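Local coordinates for protein endoglucanase (Ruminococcus champanellensis, PDB 6WQP) that probably hydrolyses beta-1,4-glucosidic links of cellulose and related beta-glucans, as a glycoside hydrolase family 5 enzyme, at residues Thr36-Leu41 with Ser79-Thr84. Sequence-based numbering, arbitrary orientation.
Sequences TTTSWL and SWIDHT. With NA (sodium ion), chain F.
The carboxylate of Asp82 reaches across to the loop 36-41 and spends one oxygen on a backbone amide, the other on a hydroxyl. Thr37 N points almost straight at Asp82 OD2 (2.9 Å, 170° at the hydrogen) but meets it from above the carboxylate plane, whereas Thr38 OG1 donates to Asp82 OD1 at 2.9 Å on the syn lone pair. A chi1 of -44° sets Thr38 OG1 anti to its carbonyl carbon, on the side of Asp82; threonine suits because it brings a donor hydroxyl, with CG2 alongside OD1. Two grips fix the rotation of the carboxylate, and an alanine in place of Asp82 would probably leave Thr37 N and Thr38 OG1 without their acceptor.

Packing is close around Asp82 OD2, 3.3 Å from Thr36 CA. Beside it lies a nonpolar patch, Thr36 CG2 against Ser79 CB (3.6 Å), with Ile81 CG2 a looser neighbour. Ser79 turns its hydroxyl to Asp34 O and His120 N. By contrast, Thr38 is exposed, meeting the carboxylate and, loosely, Ile81 CG2. Thr37 OG1 closes the turn that follows it by bonding Leu41 O (2.9 Å) on a lone pair, while Thr37 O takes the amides of Trp40 and Leu41.

The loops follow the first two strands, 26-29 and 73-76, of a TIM barrel. A sodium ion, bound by Ile81 O, Thr84 O and four waters, links the ends of residues 81-84, consistent with holding the turn in place. Asp82's negative charge probably strengthens both bonds; with a modest 234 Å² buried, this two-pronged polar link is the contact's chief specific connection.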
# COMPACT_ATOMS: atom_id res chain seq x y z
N THR A 36 8.55 8.58 9.00
CA THR A 36 8.43 10.01 9.26
C THR A 36 9.25 10.38 10.49
O THR A 36 9.52 9.54 11.35
CB THR A 36 6.97 10.44 9.47
OG1 THR A 36 6.38 9.67 10.52
CG2 THR A 36 6.15 10.28 8.18
N THR A 37 9.64 11.65 10.54
CA THR A 37 10.43 12.21 11.64
C THR A 37 9.80 13.52 12.12
O THR A 37 10.50 14.36 12.72
CB THR A 37 11.88 12.46 11.20
OG1 THR A 37 11.90 13.40 10.13
CG2 THR A 37 12.54 11.17 10.75
N THR A 38 8.50 13.70 11.89
CA THR A 38 7.90 15.03 11.97
C THR A 38 8.08 15.66 13.34
O THR A 38 8.35 16.86 13.45
CB THR A 38 6.41 14.92 11.62
OG1 THR A 38 6.25 14.07 10.47
CG2 THR A 38 5.83 16.29 11.34
N SER A 39 7.96 14.87 14.41
CA SER A 39 7.95 15.42 15.75
C SER A 39 9.34 15.76 16.27
O SER A 39 9.45 16.41 17.32
CB SER A 39 7.28 14.44 16.72
OG SER A 39 8.01 13.22 16.77
N TRP A 40 10.41 15.35 15.59
CA TRP A 40 11.74 15.52 16.17
C TRP A 40 12.82 15.96 15.20
O TRP A 40 13.88 16.39 15.67
CB TRP A 40 12.19 14.22 16.85
CG TRP A 40 12.35 13.03 15.94
CD1 TRP A 40 11.38 12.14 15.57
CD2 TRP A 40 13.55 12.58 15.30
NE1 TRP A 40 11.90 11.17 14.74
CE2 TRP A 40 13.23 11.42 14.56
CE3 TRP A 40 14.87 13.05 15.27
CZ2 TRP A 40 14.18 10.73 13.81
CZ3 TRP A 40 15.81 12.36 14.52
CH2 TRP A 40 15.45 11.21 13.80
N LEU A 41 12.63 15.85 13.89
CA LEU A 41 13.63 16.30 12.93
C LEU A 41 12.89 16.92 11.76
O LEU A 41 12.41 16.20 10.87
CB LEU A 41 14.52 15.15 12.47
CG LEU A 41 15.43 15.43 11.27
CD1 LEU A 41 16.20 16.72 11.47
CD2 LEU A 41 16.39 14.26 11.06
N SER A 79 6.23 8.36 2.44
CA SER A 79 5.72 9.51 3.17
C SER A 79 6.43 10.76 2.66
O SER A 79 7.66 10.84 2.69
CB SER A 79 5.90 9.34 4.67
OG SER A 79 5.10 8.26 5.14
N TRP A 80 5.65 11.72 2.16
CA TRP A 80 6.17 12.93 1.55
C TRP A 80 6.15 14.14 2.48
O TRP A 80 6.82 15.13 2.19
CB TRP A 80 5.38 13.26 0.28
CG TRP A 80 5.35 12.13 -0.72
CD1 TRP A 80 4.51 11.06 -0.72
CD2 TRP A 80 6.20 11.98 -1.87
NE1 TRP A 80 4.80 10.23 -1.78
CE2 TRP A 80 5.82 10.78 -2.50
CE3 TRP A 80 7.24 12.73 -2.41
CZ2 TRP A 80 6.45 10.31 -3.65
CZ3 TRP A 80 7.86 12.27 -3.56
CH2 TRP A 80 7.47 11.07 -4.16
N ILE A 81 5.44 14.06 3.61
CA ILE A 81 5.15 15.25 4.41
C ILE A 81 6.43 15.95 4.86
O ILE A 81 6.53 17.18 4.81
CB ILE A 81 4.26 14.88 5.61
CG1 ILE A 81 4.02 16.12 6.48
CG2 ILE A 81 4.89 13.76 6.43
CD1 ILE A 81 2.92 15.94 7.49
N ASP A 82 7.42 15.18 5.33
CA ASP A 82 8.65 15.80 5.84
C ASP A 82 9.53 16.36 4.73
O ASP A 82 10.54 17.01 5.03
CB ASP A 82 9.44 14.79 6.67
CG ASP A 82 8.70 14.35 7.92
OD1 ASP A 82 8.07 15.19 8.58
OD2 ASP A 82 8.76 13.14 8.24
N HIS A 83 9.15 16.14 3.47
CA HIS A 83 9.89 16.57 2.28
C HIS A 83 9.08 17.53 1.42
O HIS A 83 9.48 17.82 0.27
CB HIS A 83 10.30 15.33 1.48
CG HIS A 83 10.83 14.22 2.33
ND1 HIS A 83 12.12 14.20 2.80
CD2 HIS A 83 10.24 13.10 2.80
CE1 HIS A 83 12.31 13.11 3.52
NE2 HIS A 83 11.18 12.42 3.54
N THR A 84 7.97 18.04 1.94
CA THR A 84 7.06 18.92 1.22
C THR A 84 7.17 20.32 1.81
O THR A 84 7.07 20.48 3.02
CB THR A 84 5.62 18.42 1.32
OG1 THR A 84 5.51 17.10 0.78
CG2 THR A 84 4.67 19.36 0.58
NA NA F . 6.62 19.58 5.38
O HOH W 1 9.17 19.45 5.75
O HOH W 2 6.52 22.18 5.46
O HOH W 3 6.65 19.56 7.64
O HOH W 4 4.41 19.79 4.95